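Local coordinates for protein interpain A (Prevotella intermedia, PDB 3BB7) that probably cleaves proteins as a papain-like cysteine protease of the streptopain (C10) family, here as its inactive proform with the nucleophile replaced, at residues R229-V241 with Y293-Y305. The protein carries 1 engineered substitution. Numbering follows the deposited sequence.
Unlike the reference sequence in segment 229-241: Asn231 (reference Asp).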
loop_
_atom_site.group_PDB
_atom_site.type_symbol
_atom_site.label_atom_id
_atom_site.label_comp_id
_atom_site.label_asym_id
_atom_site.label_seq_id
_atom_site.Cartn_x
_atom_site.Cartn_y
_atom_site.Cartn_z
ATOM N N ARG A 229 -14.440 2.087 1.026
ATOM C CA ARG A 229 -14.965 2.374 -0.307
ATOM C C ARG A 229 -16.436 2.041 -0.473
ATOM O O ARG A 229 -17.119 2.707 -1.233
ATOM C CB ARG A 229 -14.140 1.665 -1.389
ATOM C CG ARG A 229 -14.497 2.191 -2.766
ATOM C CD ARG A 229 -13.573 1.624 -3.817
ATOM N NE ARG A 229 -14.087 1.966 -5.133
ATOM C CZ ARG A 229 -13.360 1.977 -6.253
ATOM N NH1 ARG A 229 -12.059 1.666 -6.236
ATOM N NH2 ARG A 229 -13.942 2.324 -7.398
ATOM N N ALA A 230 -16.930 1.030 0.245
ATOM C CA ALA A 230 -18.319 0.627 0.099
ATOM C C ALA A 230 -19.299 1.756 0.415
ATOM O O ALA A 230 -20.431 1.725 -0.048
ATOM C CB ALA A 230 -18.612 -0.570 0.975
ATOM N N ASN A 231 -18.836 2.767 1.153
ATOM C CA ASN A 231 -19.671 3.923 1.484
ATOM C C ASN A 231 -19.771 4.992 0.390
ATOM O O ASN A 231 -20.550 5.934 0.517
ATOM C CB ASN A 231 -19.146 4.588 2.766
ATOM C CG ASN A 231 -19.410 3.769 4.014
ATOM O OD1 ASN A 231 -18.824 4.034 5.050
ATOM N ND2 ASN A 231 -20.295 2.793 3.929
ATOM N N TYR A 232 -18.985 4.844 -0.671
ATOM C CA TYR A 232 -18.861 5.872 -1.720
ATOM C C TYR A 232 -19.154 5.325 -3.110
ATOM O O TYR A 232 -18.803 4.174 -3.441
ATOM C CB TYR A 232 -17.438 6.423 -1.742
ATOM C CG TYR A 232 -17.085 7.147 -0.441
ATOM C CD1 TYR A 232 -16.613 6.441 0.660
ATOM C CD2 TYR A 232 -17.210 8.534 -0.327
ATOM C CE1 TYR A 232 -16.305 7.103 1.865
ATOM C CE2 TYR A 232 -16.901 9.191 0.866
ATOM C CZ TYR A 232 -16.416 8.479 1.932
ATOM O OH TYR A 232 -16.115 9.151 3.094
ATOM N N THR A 233 -19.721 6.166 -3.979
ATOM C CA THR A 233 -19.775 5.772 -5.387
ATOM C C THR A 233 -18.356 5.831 -5.965
ATOM O O THR A 233 -17.452 6.475 -5.383
ATOM C CB THR A 233 -20.648 6.695 -6.219
ATOM O OG1 THR A 233 -20.040 7.991 -6.238
ATOM C CG2 THR A 233 -22.075 6.798 -5.642
ATOM N N ASP A 234 -18.149 5.210 -7.127
ATOM C CA ASP A 234 -16.826 5.216 -7.747
ATOM C C ASP A 234 -16.371 6.644 -8.011
ATOM O O ASP A 234 -15.209 6.975 -7.793
ATOM C CB ASP A 234 -16.882 4.444 -9.073
ATOM C CG ASP A 234 -17.202 2.986 -8.879
ATOM O OD1 ASP A 234 -16.847 2.452 -7.800
ATOM O OD2 ASP A 234 -17.783 2.372 -9.809
ATOM N N GLU A 235 -17.284 7.488 -8.498
ATOM C CA GLU A 235 -16.929 8.878 -8.784
ATOM C C GLU A 235 -16.548 9.625 -7.494
ATOM O O GLU A 235 -15.600 10.432 -7.467
ATOM C CB GLU A 235 -18.067 9.585 -9.533
ATOM C CG GLU A 235 -18.364 8.945 -10.906
ATOM C CD GLU A 235 -19.062 7.527 -10.843
ATOM O OE1 GLU A 235 -19.716 7.148 -9.826
ATOM O OE2 GLU A 235 -18.960 6.767 -11.849
ATOM N N GLN A 236 -17.291 9.387 -6.412
ATOM C CA GLN A 236 -16.985 10.067 -5.155
ATOM C C GLN A 236 -15.632 9.620 -4.620
ATOM O O GLN A 236 -14.841 10.444 -4.134
ATOM C CB GLN A 236 -18.065 9.747 -4.133
ATOM C CG GLN A 236 -19.377 10.431 -4.449
ATOM C CD GLN A 236 -20.559 9.852 -3.687
ATOM O OE1 GLN A 236 -20.444 8.839 -2.984
ATOM N NE2 GLN A 236 -21.722 10.463 -3.867
ATOM N N TRP A 237 -15.372 8.308 -4.671
ATOM C CA TRP A 237 -14.108 7.765 -4.181
ATOM C C TRP A 237 -12.909 8.294 -5.005
ATOM O O TRP A 237 -11.904 8.738 -4.428
ATOM C CB TRP A 237 -14.179 6.242 -4.295
ATOM C CG TRP A 237 -13.071 5.494 -3.658
ATOM C CD1 TRP A 237 -12.068 4.813 -4.299
ATOM C CD2 TRP A 237 -12.846 5.316 -2.254
ATOM N NE1 TRP A 237 -11.242 4.205 -3.385
ATOM C CE2 TRP A 237 -11.706 4.483 -2.118
ATOM C CE3 TRP A 237 -13.521 5.736 -1.103
ATOM C CZ2 TRP A 237 -11.213 4.082 -0.870
ATOM C CZ3 TRP A 237 -13.031 5.337 0.133
ATOM C CH2 TRP A 237 -11.887 4.520 0.235
ATOM N N MET A 238 -13.030 8.313 -6.337
ATOM C CA MET A 238 -11.908 8.768 -7.132
ATOM C C MET A 238 -11.708 10.259 -6.929
ATOM O O MET A 238 -10.586 10.722 -6.921
ATOM C CB MET A 238 -12.098 8.450 -8.609
ATOM C CG MET A 238 -12.038 6.974 -8.929
ATOM S SD MET A 238 -10.665 6.078 -8.195
ATOM C CE MET A 238 -9.212 6.914 -8.848
ATOM N N ASP A 239 -12.767 11.025 -6.686
ATOM C CA ASP A 239 -12.554 12.458 -6.393
ATOM C C ASP A 239 -11.755 12.684 -5.093
ATOM O O ASP A 239 -10.951 13.627 -5.020
ATOM C CB ASP A 239 -13.892 13.200 -6.380
ATOM C CG ASP A 239 -14.386 13.528 -7.801
ATOM O OD1 ASP A 239 -15.545 13.986 -7.929
ATOM O OD2 ASP A 239 -13.625 13.327 -8.801
ATOM N N ILE A 240 -11.950 11.823 -4.098
ATOM C CA ILE A 240 -11.132 11.908 -2.891
ATOM C C ILE A 240 -9.673 11.639 -3.251
ATOM O O ILE A 240 -8.773 12.373 -2.826
ATOM C CB ILE A 240 -11.609 10.918 -1.796
ATOM C CG1 ILE A 240 -12.993 11.345 -1.304
ATOM C CG2 ILE A 240 -10.608 10.873 -0.656
ATOM C CD1 ILE A 240 -13.660 10.309 -0.431
ATOM N N VAL A 241 -9.422 10.567 -4.003
ATOM C CA VAL A 241 -8.055 10.263 -4.430
ATOM C C VAL A 241 -7.421 11.439 -5.190
ATOM O O VAL A 241 -6.302 11.894 -4.839
ATOM C CB VAL A 241 -7.999 8.985 -5.275
ATOM C CG1 VAL A 241 -6.566 8.757 -5.811
ATOM C CG2 VAL A 241 -8.461 7.763 -4.416
ATOM N N TYR A 293 1.763 2.169 -12.357
ATOM C CA TYR A 293 0.435 2.796 -12.410
ATOM C C TYR A 293 -0.611 1.744 -12.698
ATOM O O TYR A 293 -0.470 0.932 -13.621
ATOM C CB TYR A 293 0.424 3.859 -13.491
ATOM C CG TYR A 293 1.089 5.167 -13.089
ATOM C CD1 TYR A 293 0.324 6.296 -12.799
ATOM C CD2 TYR A 293 2.464 5.257 -12.962
ATOM C CE1 TYR A 293 0.942 7.506 -12.463
ATOM C CE2 TYR A 293 3.093 6.467 -12.624
ATOM C CZ TYR A 293 2.316 7.572 -12.343
ATOM O OH TYR A 293 2.946 8.764 -12.032
ATOM N N TYR A 294 -1.673 1.768 -11.910
ATOM C CA TYR A 294 -2.699 0.725 -11.944
ATOM C C TYR A 294 -4.097 1.295 -11.864
ATOM O O TYR A 294 -4.321 2.309 -11.214
ATOM C CB TYR A 294 -2.468 -0.233 -10.755
ATOM C CG TYR A 294 -1.174 -1.020 -10.926
ATOM C CD1 TYR A 294 -1.170 -2.215 -11.650
ATOM C CD2 TYR A 294 0.041 -0.568 -10.395
ATOM C CE1 TYR A 294 -0.004 -2.928 -11.875
ATOM C CE2 TYR A 294 1.246 -1.311 -10.600
ATOM C CZ TYR A 294 1.187 -2.502 -11.331
ATOM O OH TYR A 294 2.322 -3.239 -11.599
ATOM N N LYS A 295 -5.046 0.633 -12.492
ATOM C CA LYS A 295 -6.445 1.052 -12.363
ATOM C C LYS A 295 -7.052 0.651 -11.027
ATOM O O LYS A 295 -6.965 -0.506 -10.591
ATOM C CB LYS A 295 -7.264 0.443 -13.503
ATOM C CG LYS A 295 -6.999 1.146 -14.843
ATOM C CD LYS A 295 -8.005 0.767 -15.883
ATOM C CE LYS A 295 -7.963 1.742 -17.052
ATOM N NZ LYS A 295 -8.845 2.931 -16.865
ATOM N N ILE A 296 -7.694 1.613 -10.385
ATOM C CA ILE A 296 -8.568 1.318 -9.247
ATOM C C ILE A 296 -10.000 1.844 -9.466
ATOM O O ILE A 296 -10.926 1.420 -8.763
ATOM C CB ILE A 296 -8.048 1.802 -7.875
ATOM C CG1 ILE A 296 -7.992 3.329 -7.838
ATOM C CG2 ILE A 296 -6.692 1.114 -7.538
ATOM C CD1 ILE A 296 -7.856 3.917 -6.419
ATOM N N ASP A 297 -10.197 2.745 -10.423
ATOM C CA ASP A 297 -11.552 3.272 -10.620
ATOM C C ASP A 297 -12.584 2.173 -10.852
ATOM O O ASP A 297 -13.685 2.202 -10.294
ATOM C CB ASP A 297 -11.603 4.322 -11.747
ATOM C CG ASP A 297 -10.968 3.859 -13.058
ATOM O OD1 ASP A 297 -10.457 2.719 -13.181
ATOM O OD2 ASP A 297 -10.989 4.673 -14.015
ATOM N N LEU A 298 -12.197 1.170 -11.624
ATOM C CA LEU A 298 -13.107 0.078 -11.973
ATOM C C LEU A 298 -13.289 -0.959 -10.861
ATOM O O LEU A 298 -14.042 -1.927 -11.043
ATOM C CB LEU A 298 -12.639 -0.596 -13.263
ATOM C CG LEU A 298 -11.153 -0.831 -13.510
ATOM C CD1 LEU A 298 -10.457 -1.580 -12.404
ATOM C CD2 LEU A 298 -10.955 -1.567 -14.851
ATOM N N LEU A 299 -12.634 -0.776 -9.713
ATOM C CA LEU A 299 -12.786 -1.762 -8.606
ATOM C C LEU A 299 -13.989 -1.418 -7.703
ATOM O O LEU A 299 -13.825 -1.171 -6.507
ATOM C CB LEU A 299 -11.488 -1.908 -7.778
ATOM C CG LEU A 299 -10.257 -2.334 -8.603
ATOM C CD1 LEU A 299 -9.059 -2.414 -7.706
ATOM C CD2 LEU A 299 -10.492 -3.653 -9.296
ATOM N N ASN A 300 -15.197 -1.393 -8.278
ATOM C CA ASN A 300 -16.392 -1.094 -7.461
ATOM C C ASN A 300 -16.568 -2.213 -6.430
ATOM O O ASN A 300 -16.440 -3.380 -6.772
ATOM C CB ASN A 300 -17.637 -1.023 -8.363
ATOM C CG ASN A 300 -18.904 -0.675 -7.602
ATOM O OD1 ASN A 300 -19.169 0.492 -7.290
ATOM N ND2 ASN A 300 -19.676 -1.687 -7.273
ATOM N N PRO A 301 -16.797 -1.863 -5.164
ATOM C CA PRO A 301 -17.022 -2.862 -4.120
ATOM C C PRO A 301 -18.171 -3.793 -4.468
ATOM O O PRO A 301 -19.202 -3.335 -4.966
ATOM C CB PRO A 301 -17.369 -1.994 -2.889
ATOM C CG PRO A 301 -16.649 -0.758 -3.126
ATOM C CD PRO A 301 -16.729 -0.505 -4.610
ATOM N N GLY A 302 -17.995 -5.088 -4.233
ATOM C CA GLY A 302 -19.120 -6.051 -4.388
ATOM C C GLY A 302 -19.815 -6.301 -3.059
ATOM O O GLY A 302 -19.884 -5.389 -2.212
ATOM N N ASN A 303 -20.309 -7.532 -2.854
ATOM C CA ASN A 303 -20.855 -7.931 -1.550
ATOM C C ASN A 303 -19.764 -7.890 -0.494
ATOM O O ASN A 303 -18.588 -7.689 -0.823
ATOM C CB ASN A 303 -21.619 -9.278 -1.603
ATOM C CG ASN A 303 -20.704 -10.528 -1.635
ATOM O OD1 ASN A 303 -19.526 -10.474 -1.288
ATOM N ND2 ASN A 303 -21.287 -11.686 -2.022
ATOM N N MET A 304 -20.136 -8.060 0.768
ATOM C CA MET A 304 -19.174 -7.887 1.852
ATOM C C MET A 304 -18.037 -8.909 1.788
ATOM O O MET A 304 -17.034 -8.789 2.507
ATOM C CB MET A 304 -19.877 -7.911 3.216
ATOM C CG MET A 304 -20.958 -8.977 3.344
ATOM S SD MET A 304 -21.654 -9.103 5.004
ATOM C CE MET A 304 -20.157 -9.309 5.972
ATOM N N TYR A 305 -18.192 -9.887 0.906
ATOM C CA TYR A 305 -17.275 -11.017 0.793
ATOM C C TYR A 305 -16.389 -11.027 -0.453
ATOM O O TYR A 305 -15.588 -11.958 -0.639
ATOM C CB TYR A 305 -18.085 -12.315 0.848
ATOM C CG TYR A 305 -18.814 -12.484 2.142
ATOM C CD1 TYR A 305 -20.184 -12.742 2.168
ATOM C CD2 TYR A 305 -18.127 -12.380 3.350
ATOM C CE1 TYR A 305 -20.857 -12.911 3.397
ATOM C CE2 TYR A 305 -18.777 -12.540 4.571
ATOM C CZ TYR A 305 -20.131 -12.803 4.593
ATOM O OH TYR A 305 -20.739 -12.977 5.824
HETATM O O HOH W 1 -16.154 0.784 -10.955
#
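Arg229 reaches across to the type I turn Ile296-Leu299 and reads its backbone carbonyls with the edge of its guanidinium. With CG anti to the backbone N (chi1 -168°) and its chain extended as far as NE, Arg229 brings NH1 to 2.8 Å from Ile296 O in a nearly straight bond. The bond from Arg229 NH2 to Asp297 O, 2.9 Å, is more bent (140°). Both oxygens lie near the guanidinium plane, yet each carbonyl is approached from above its own plane; Leu299 N closes the turn from the opposite face of the Ile296 carbonyl. Asp234, in the first turn of its helix, helps hold the guanidinium in its rotation: Arg229 NH2 donates to Asp234 OD1 from above the carboxylate plane, a 2.9 Å salt bridge. Leu299 O lies over the centre of one guanidinium face without bonding it and is taken by Gln311 NE2; Trp237 CD1 lies over the other, near the rim. The Asn300 amide stands 83° to the Asp234 carboxylate, their OD1 atoms, two acceptors, 3.1 Å apart without a hydrogen bond. A water joins Asp234 OD2 to Asp297 O. The rigid ring of Pro301 crosses aliphatic Arg229 at about a right angle, Pro301 CG 3.7 Å from Arg229 CG. Flexible Met238 lays SD against Ile296 CG1 and Asp297 CA (3.8 Å to the latter). Asp297 OD2 accepts a hydrogen bond from Ile75 N. A buried arginine thus joins the turn after strand 292-294 to the start of helix 234-246 in this papain-like (clan CA) protease.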